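Local atomic coordinates of protein Pcdhgc3 (Mus musculus, PDB entry 4ZI8), a protein that probably acts as a calcium-dependent cell-adhesion molecule that helps establish and maintain specific neuronal connections in the brain. Residues 267-275 against 285-294. Sequence-based numbering, arbitrary orientation.
Sequences GEIVYSFGS and FALDLVTGVL
Tyr271 reaches from edge strand 269-273 onto the 288-292 turn, joining the two sheets of the third cadherin domain's beta-sandwich in this three-domain fragment. Its backbone N gives the direct hydrogen bond between the segments, 2.8 Å to Leu289 O and nearly straight (174°). With CG anti to the carbonyl carbon (chi1 -61°), the ring lies along the turn. CB lies against Leu287 CD2 and the carbonyl oxygens of Asp288 and Leu289; Tyr271 CG is 3.8 Å from Gly292 CA, which packs over one ring face as a CH-pi contact; Tyr271 CD2 meets Gly292 N at 3.4 Å; and at CE2 the ring turns its edge to Val290 O. Ile269 CG2, of its own strand, packs on the opposite face, offset toward the rim, while the buried ring's OH hydrogen-bonds with Ala258 N of strand 252-259. Asp288 OD1 accepts Val290 N (an Asx turn) and Thr291 N (an Asx motif) from opposite faces of its carboxylate plane. Leu287 CB sits over a face of Phe273, and Leu294 CD1 touches that ring's edge at CE1. Near the calcium-binding end of the strand, a water donates to Ile269 O at 2.7 Å and to Val290 O at 2.9 Å.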
ATOM      1  N   GLY B 267      12.301   6.408  14.414  1.00 31.03           N
ATOM      2  CA  GLY B 267      12.630   7.506  15.297  1.00 32.94           C
ATOM      3  C   GLY B 267      13.695   7.127  16.306  1.00 31.01           C
ATOM      4  O   GLY B 267      14.045   7.925  17.169  1.00 33.84           O
ATOM      5  N   GLU B 268      14.194   5.897  16.227  1.00 30.47           N
ATOM      6  CA  GLU B 268      15.175   5.434  17.204  1.00 32.05           C
ATOM      7  C   GLU B 268      16.586   5.765  16.760  1.00 31.34           C
ATOM      8  O   GLU B 268      17.026   5.346  15.695  1.00 31.01           O
ATOM      9  CB  GLU B 268      15.049   3.941  17.418  1.00 33.55           C
ATOM     10  CG  GLU B 268      16.051   3.395  18.412  1.00 37.36           C
ATOM     11  CD  GLU B 268      15.799   1.936  18.714  1.00 42.86           C
ATOM     12  OE1 GLU B 268      14.759   1.411  18.245  1.00 48.94           O
ATOM     13  OE2 GLU B 268      16.627   1.320  19.414  1.00 44.37           O
ATOM     14  N   ILE B 269      17.317   6.482  17.596  1.00 33.23           N
ATOM     15  CA  ILE B 269      18.579   7.062  17.150  1.00 31.64           C
ATOM     16  C   ILE B 269      19.812   6.265  17.546  1.00 31.74           C
ATOM     17  O   ILE B 269      19.915   5.748  18.689  1.00 31.17           O
ATOM     18  CB  ILE B 269      18.677   8.490  17.664  1.00 31.71           C
ATOM     19  CG1 ILE B 269      17.827   9.366  16.747  1.00 30.06           C
ATOM     20  CG2 ILE B 269      20.138   8.981  17.673  1.00 28.04           C
ATOM     21  CD1 ILE B 269      17.229  10.525  17.448  1.00 41.06           C
ATOM     22  N   VAL B 270      20.704   6.121  16.563  1.00 28.24           N
ATOM     23  CA  VAL B 270      22.015   5.509  16.745  1.00 29.35           C
ATOM     24  C   VAL B 270      23.121   6.556  16.570  1.00 27.61           C
ATOM     25  O   VAL B 270      23.152   7.255  15.554  1.00 27.57           O
ATOM     26  CB  VAL B 270      22.270   4.390  15.731  1.00 36.13           C
ATOM     27  CG1 VAL B 270      23.699   3.817  15.915  1.00 36.72           C
ATOM     28  CG2 VAL B 270      21.234   3.316  15.848  1.00 39.98           C
ATOM     29  N   TYR B 271      24.023   6.651  17.544  1.00 29.03           N
ATOM     30  CA  TYR B 271      25.126   7.610  17.460  1.00 27.29           C
ATOM     31  C   TYR B 271      26.396   6.914  17.013  1.00 27.28           C
ATOM     32  O   TYR B 271      26.702   5.838  17.489  1.00 27.39           O
ATOM     33  CB  TYR B 271      25.365   8.292  18.809  1.00 27.21           C
ATOM     34  CG  TYR B 271      24.180   9.065  19.312  1.00 28.87           C
ATOM     35  CD1 TYR B 271      23.871  10.310  18.772  1.00 29.97           C
ATOM     36  CD2 TYR B 271      23.358   8.555  20.318  1.00 28.53           C
ATOM     37  CE1 TYR B 271      22.780  11.025  19.212  1.00 29.99           C
ATOM     38  CE2 TYR B 271      22.254   9.275  20.777  1.00 26.72           C
ATOM     39  CZ  TYR B 271      21.975  10.513  20.215  1.00 28.85           C
ATOM     40  OH  TYR B 271      20.899  11.253  20.639  1.00 29.50           O
ATOM     41  N   SER B 272      27.155   7.534  16.113  1.00 26.15           N
ATOM     42  CA  SER B 272      28.400   6.938  15.650  1.00 24.13           C
ATOM     43  C   SER B 272      29.359   8.048  15.282  1.00 23.01           C
ATOM     44  O   SER B 272      28.939   9.209  15.132  1.00 22.73           O
ATOM     45  CB  SER B 272      28.164   6.008  14.455  1.00 29.65           C
ATOM     46  OG  SER B 272      27.680   6.722  13.331  1.00 28.32           O
ATOM     47  N   PHE B 273      30.636   7.700  15.167  1.00 21.57           N
ATOM     48  CA  PHE B 273      31.618   8.640  14.670  1.00 24.10           C
ATOM     49  C   PHE B 273      31.360   8.877  13.197  1.00 25.21           C
ATOM     50  O   PHE B 273      31.234   7.925  12.422  1.00 28.75           O
ATOM     51  CB  PHE B 273      33.044   8.116  14.885  1.00 24.20           C
ATOM     52  CG  PHE B 273      33.479   8.137  16.324  1.00 24.89           C
ATOM     53  CD1 PHE B 273      33.571   9.335  17.016  1.00 26.72           C
ATOM     54  CD2 PHE B 273      33.790   6.960  16.988  1.00 28.06           C
ATOM     55  CE1 PHE B 273      33.974   9.354  18.367  1.00 29.75           C
ATOM     56  CE2 PHE B 273      34.198   6.971  18.312  1.00 24.75           C
ATOM     57  CZ  PHE B 273      34.291   8.158  19.003  1.00 27.05           C
ATOM     58  N   GLY B 274      31.275  10.146  12.814  1.00 30.62           N
ATOM     59  CA  GLY B 274      31.041  10.508  11.416  1.00 37.22           C
ATOM     60  C   GLY B 274      32.212  10.115  10.538  1.00 43.80           C
ATOM     61  O   GLY B 274      33.327   9.949  11.039  1.00 42.11           O
ATOM     62  N   SER B 275      31.964   9.966   9.234  1.00 40.98           N
ATOM     63  CA  SER B 275      33.013   9.746   8.238  1.00 35.90           C
ATOM     64  C   SER B 275      33.880  10.972   8.210  1.00 35.42           C
ATOM     65  O   SER B 275      34.985  10.979   7.685  1.00 31.88           O
ATOM     66  CB  SER B 275      32.421   9.502   6.845  1.00 39.32           C
ATOM     67  OG  SER B 275      31.634  10.626   6.436  1.00 39.12           O
ATOM     68  N   PHE B 285      39.024   8.207  21.392  1.00 27.78           N
ATOM     69  CA  PHE B 285      37.730   8.409  22.025  1.00 26.39           C
ATOM     70  C   PHE B 285      36.839   7.179  21.872  1.00 30.03           C
ATOM     71  O   PHE B 285      37.086   6.317  21.027  1.00 28.69           O
ATOM     72  CB  PHE B 285      37.033   9.641  21.438  1.00 25.06           C
ATOM     73  CG  PHE B 285      37.796  10.911  21.651  1.00 25.87           C
ATOM     74  CD1 PHE B 285      37.717  11.582  22.863  1.00 25.99           C
ATOM     75  CD2 PHE B 285      38.612  11.420  20.651  1.00 28.71           C
ATOM     76  CE1 PHE B 285      38.434  12.753  23.071  1.00 30.33           C
ATOM     77  CE2 PHE B 285      39.341  12.589  20.845  1.00 29.72           C
ATOM     78  CZ  PHE B 285      39.256  13.257  22.060  1.00 29.50           C
ATOM     79  N   ALA B 286      35.809   7.103  22.712  1.00 28.41           N
ATOM     80  CA  ALA B 286      34.788   6.082  22.590  1.00 30.61           C
ATOM     81  C   ALA B 286      33.421   6.775  22.626  1.00 29.78           C
ATOM     82  O   ALA B 286      33.269   7.842  23.230  1.00 29.45           O
ATOM     83  CB  ALA B 286      34.908   5.058  23.681  1.00 30.05           C
ATOM     84  N   LEU B 287      32.433   6.176  21.982  1.00 27.91           N
ATOM     85  CA  LEU B 287      31.139   6.798  21.886  1.00 26.65           C
ATOM     86  C   LEU B 287      30.051   5.738  22.093  1.00 29.61           C
ATOM     87  O   LEU B 287      30.010   4.734  21.380  1.00 29.60           O
ATOM     88  CB  LEU B 287      30.984   7.482  20.527  1.00 23.36           C
ATOM     89  CG  LEU B 287      29.590   8.039  20.216  1.00 26.78           C
ATOM     90  CD1 LEU B 287      29.292   9.304  21.005  1.00 23.87           C
ATOM     91  CD2 LEU B 287      29.459   8.295  18.710  1.00 28.92           C
ATOM     92  N   ASP B 288      29.191   5.925  23.083  1.00 29.03           N
ATOM     93  CA  ASP B 288      28.091   4.979  23.238  1.00 28.52           C
ATOM     94  C   ASP B 288      27.036   5.201  22.172  1.00 27.25           C
ATOM     95  O   ASP B 288      26.460   6.289  22.077  1.00 25.01           O
ATOM     96  CB  ASP B 288      27.456   5.093  24.612  1.00 31.41           C
ATOM     97  CG  ASP B 288      26.528   3.945  24.903  1.00 31.99           C
ATOM     98  OD1 ASP B 288      25.406   3.921  24.352  1.00 31.30           O
ATOM     99  OD2 ASP B 288      26.928   3.048  25.676  1.00 36.80           O
ATOM    100  N   LEU B 289      26.751   4.160  21.394  1.00 27.73           N
ATOM    101  CA  LEU B 289      25.870   4.299  20.242  1.00 28.84           C
ATOM    102  C   LEU B 289      24.416   4.578  20.644  1.00 27.78           C
ATOM    103  O   LEU B 289      23.653   5.082  19.838  1.00 29.83           O
ATOM    104  CB  LEU B 289      25.949   3.048  19.358  1.00 31.58           C
ATOM    105  CG  LEU B 289      25.504   1.727  20.009  1.00 36.03           C
ATOM    106  CD1 LEU B 289      24.181   1.363  19.436  1.00 37.97           C
ATOM    107  CD2 LEU B 289      26.452   0.602  19.775  1.00 34.28           C
ATOM    108  N   VAL B 290      24.044   4.264  21.884  1.00 30.28           N
ATOM    109  CA  VAL B 290      22.683   4.530  22.368  1.00 29.65           C
ATOM    110  C   VAL B 290      22.601   5.863  23.110  1.00 31.85           C
ATOM    111  O   VAL B 290      21.687   6.665  22.858  1.00 30.46           O
ATOM    112  CB  VAL B 290      22.182   3.437  23.299  1.00 32.31           C
ATOM    113  CG1 VAL B 290      20.721   3.750  23.778  1.00 34.23           C
ATOM    114  CG2 VAL B 290      22.198   2.091  22.585  1.00 33.19           C
ATOM    115  N   THR B 291      23.553   6.118  24.002  1.00 31.57           N
ATOM    116  CA  THR B 291      23.415   7.259  24.886  1.00 32.81           C
ATOM    117  C   THR B 291      24.058   8.518  24.361  1.00 29.92           C
ATOM    118  O   THR B 291      23.784   9.596  24.885  1.00 35.93           O
ATOM    119  CB  THR B 291      24.013   6.993  26.246  1.00 36.03           C
ATOM    120  OG1 THR B 291      25.424   6.859  26.100  1.00 30.58           O
ATOM    121  CG2 THR B 291      23.429   5.734  26.850  1.00 39.85           C
ATOM    122  N   GLY B 292      24.912   8.403  23.350  1.00 24.32           N
ATOM    123  CA  GLY B 292      25.608   9.571  22.834  1.00 25.56           C
ATOM    124  C   GLY B 292      26.694  10.111  23.762  1.00 29.01           C
ATOM    125  O   GLY B 292      27.217  11.215  23.581  1.00 28.14           O
ATOM    126  N   VAL B 293      27.057   9.325  24.762  1.00 31.18           N
ATOM    127  CA  VAL B 293      28.138   9.716  25.653  1.00 30.44           C
ATOM    128  C   VAL B 293      29.516   9.448  25.036  1.00 28.37           C
ATOM    129  O   VAL B 293      29.849   8.324  24.655  1.00 26.99           O
ATOM    130  CB  VAL B 293      28.002   8.997  27.006  1.00 31.25           C
ATOM    131  CG1 VAL B 293      29.232   9.274  27.889  1.00 29.37           C
ATOM    132  CG2 VAL B 293      26.724   9.457  27.706  1.00 28.77           C
ATOM    133  N   LEU B 294      30.299  10.518  24.908  1.00 27.66           N
ATOM    134  CA  LEU B 294      31.662  10.455  24.414  1.00 25.74           C
ATOM    135  C   LEU B 294      32.623  10.415  25.596  1.00 29.50           C
ATOM    136  O   LEU B 294      32.520  11.254  26.513  1.00 27.82           O
ATOM    137  CB  LEU B 294      31.950  11.663  23.532  1.00 25.24           C
ATOM    138  CG  LEU B 294      33.334  11.803  22.908  1.00 28.19           C
ATOM    139  CD1 LEU B 294      33.506  10.846  21.737  1.00 27.96           C
ATOM    140  CD2 LEU B 294      33.549  13.260  22.486  1.00 32.22           C
TER
HETATM  141  O   HOH W   1      19.405   6.871  21.114  1.00 30.62           O